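Local coordinates for protein lipid transferase CIDEC (Mus musculus, PDB 4IKG) that transfers triacylglycerols between contacting lipid droplets and so promotes their fusion, a role in which its CIDE-N domain, the part described here, takes part in homodimerization, at residues E59-L64 / T68-L73. Numbering follows the deposited sequence.
Sequences EYFQAL and TMFMVL
In the loop where helix 58-63 gives way to strand 69-73, OG1 of T68 hydrogen-bonds to the carbonyl oxygen of A65 and approaches L64, 3.8 Å from its CB. With no hydrogen bond running directly between 59-64 and 68-73, apolar contact joins the two, and it shows how a single aromatic side chain can tie a short helix to a sheet. F70 is that side chain. Its ring reaches from the strand toward the helix and is met at its far end by two residues. From L64, the residue just after the helix, one methyl branch does the touching, CD1 lying 3.6 Å from F70 CE1. F61, from the last turn of the helix, brings its CE1 to 4.1 Å from F70 CZ. The two rings lean obliquely, with centroids 5.8 Å apart and planes at 39°. The anti placement of F61 CG relative to the backbone N (chi1 170°) sets it beside the carbonyl carbon and carries CE1 to the end of F70. In this ubiquitin-like fold of the CIDE-N domain, strand 69-73 is central in the mixed sheet, parallel to strand 7-11 and antiparallel to strand 45-48, and F70 packs against C8 and L46 from these two neighbours. Just ahead of the strand, CG2 of T68 lies over one face of the F70 ring, 4.0 Å from its plane and nearer the rim than the centre. R6 adds a polar clasp on the helix side, since its NE hydrogen-bonds to F61 O while R6 also makes a cation-pi contact with the F61 ring.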
loop_
_atom_site.group_PDB
_atom_site.type_symbol
_atom_site.label_atom_id
_atom_site.label_comp_id
_atom_site.label_asym_id
_atom_site.label_seq_id
_atom_site.Cartn_x
_atom_site.Cartn_y
_atom_site.Cartn_z
ATOM N N GLU A 59 7.689 -10.425 5.012
ATOM C CA GLU A 59 8.170 -10.344 6.389
ATOM C C GLU A 59 8.169 -8.907 6.908
ATOM O O GLU A 59 7.675 -8.637 8.004
ATOM C CB GLU A 59 9.571 -10.951 6.514
ATOM C CG GLU A 59 9.615 -12.473 6.398
ATOM C CD GLU A 59 9.294 -12.974 5.004
ATOM O OE1 GLU A 59 9.585 -12.250 4.029
ATOM O OE2 GLU A 59 8.743 -14.090 4.887
ATOM N N TYR A 60 8.723 -7.991 6.117
ATOM C CA TYR A 60 8.746 -6.572 6.472
ATOM C C TYR A 60 7.334 -6.002 6.492
ATOM O O TYR A 60 7.010 -5.153 7.321
ATOM C CB TYR A 60 9.610 -5.780 5.488
ATOM C CG TYR A 60 9.828 -4.331 5.863
ATOM C CD1 TYR A 60 10.740 -3.980 6.849
ATOM C CD2 TYR A 60 9.136 -3.312 5.218
ATOM C CE1 TYR A 60 10.951 -2.654 7.192
ATOM C CE2 TYR A 60 9.340 -1.983 5.554
ATOM C CZ TYR A 60 10.250 -1.661 6.542
ATOM O OH TYR A 60 10.461 -0.345 6.884
ATOM N N PHE A 61 6.500 -6.479 5.572
ATOM C CA PHE A 61 5.111 -6.042 5.483
ATOM C C PHE A 61 4.339 -6.449 6.731
ATOM O O PHE A 61 3.478 -5.711 7.212
ATOM C CB PHE A 61 4.445 -6.623 4.231
ATOM C CG PHE A 61 2.953 -6.430 4.187
ATOM C CD1 PHE A 61 2.405 -5.205 3.839
ATOM C CD2 PHE A 61 2.097 -7.481 4.478
ATOM C CE1 PHE A 61 1.031 -5.030 3.794
ATOM C CE2 PHE A 61 0.724 -7.310 4.433
ATOM C CZ PHE A 61 0.192 -6.085 4.090
ATOM N N GLN A 62 4.657 -7.630 7.251
ATOM C CA GLN A 62 4.016 -8.125 8.463
ATOM C C GLN A 62 4.588 -7.471 9.718
ATOM O O GLN A 62 3.883 -7.300 10.714
ATOM C CB GLN A 62 4.147 -9.648 8.560
ATOM C CG GLN A 62 3.256 -10.413 7.597
ATOM C CD GLN A 62 1.780 -10.190 7.866
ATOM O OE1 GLN A 62 1.357 -10.074 9.016
ATOM N NE2 GLN A 62 0.988 -10.126 6.803
ATOM N N ALA A 63 5.862 -7.103 9.666
ATOM C CA ALA A 63 6.545 -6.573 10.840
ATOM C C ALA A 63 6.223 -5.105 11.112
ATOM O O ALA A 63 6.397 -4.629 12.234
ATOM C CB ALA A 63 8.041 -6.771 10.715
ATOM N N LEU A 64 5.762 -4.392 10.090
ATOM C CA LEU A 64 5.428 -2.977 10.237
ATOM C C LEU A 64 4.287 -2.780 11.235
ATOM O O LEU A 64 3.454 -3.666 11.420
ATOM C CB LEU A 64 5.069 -2.361 8.882
ATOM C CG LEU A 64 6.224 -2.113 7.907
ATOM C CD1 LEU A 64 5.700 -1.734 6.529
ATOM C CD2 LEU A 64 7.158 -1.036 8.438
ATOM N N THR A 68 0.632 1.873 10.482
ATOM C CA THR A 68 1.502 2.299 9.387
ATOM C C THR A 68 0.697 2.780 8.184
ATOM O O THR A 68 -0.164 2.059 7.673
ATOM C CB THR A 68 2.441 1.162 8.931
ATOM O OG1 THR A 68 3.302 0.784 10.012
ATOM C CG2 THR A 68 3.285 1.611 7.748
ATOM N N MET A 69 0.979 4.001 7.734
ATOM C CA MET A 69 0.318 4.542 6.552
ATOM C C MET A 69 1.088 4.160 5.293
ATOM O O MET A 69 2.250 4.538 5.125
ATOM C CB MET A 69 0.189 6.063 6.650
ATOM C CG MET A 69 -0.551 6.702 5.485
ATOM S SD MET A 69 -2.278 6.193 5.373
ATOM C CE MET A 69 -2.912 6.838 6.921
ATOM N N PHE A 70 0.441 3.406 4.412
ATOM C CA PHE A 70 1.078 2.986 3.171
ATOM C C PHE A 70 0.800 3.949 2.026
ATOM O O PHE A 70 0.068 4.928 2.177
ATOM C CB PHE A 70 0.630 1.579 2.778
ATOM C CG PHE A 70 1.064 0.516 3.740
ATOM C CD1 PHE A 70 2.327 -0.046 3.650
ATOM C CD2 PHE A 70 0.211 0.077 4.737
ATOM C CE1 PHE A 70 2.728 -1.027 4.537
ATOM C CE2 PHE A 70 0.609 -0.905 5.627
ATOM C CZ PHE A 70 1.868 -1.455 5.527
ATOM N N MET A 71 1.401 3.654 0.880
ATOM C CA MET A 71 1.232 4.450 -0.322
ATOM C C MET A 71 1.521 3.575 -1.534
ATOM O O MET A 71 2.638 3.075 -1.700
ATOM C CB MET A 71 2.159 5.664 -0.299
ATOM C CG MET A 71 1.988 6.592 -1.488
ATOM S SD MET A 71 2.274 8.315 -1.045
ATOM C CE MET A 71 3.030 8.920 -2.553
ATOM N N VAL A 72 0.530 3.339 -2.376
ATOM C CA VAL A 72 0.751 2.450 -3.496
ATOM C C VAL A 72 1.362 3.202 -4.615
ATOM O O VAL A 72 0.985 4.328 -4.898
ATOM C CB VAL A 72 -0.516 1.853 -4.080
ATOM C CG1 VAL A 72 -1.022 0.723 -3.243
ATOM C CG2 VAL A 72 -1.562 2.921 -4.293
ATOM N N LEU A 73 2.296 2.558 -5.273
ATOM C CA LEU A 73 2.820 3.117 -6.492
ATOM C C LEU A 73 2.365 2.295 -7.669
ATOM O O LEU A 73 2.549 1.091 -7.754
ATOM C CB LEU A 73 4.329 3.173 -6.460
ATOM C CG LEU A 73 4.941 4.483 -6.049
ATOM C CD1 LEU A 73 3.994 5.502 -5.456
ATOM C CD2 LEU A 73 6.020 4.127 -5.075
#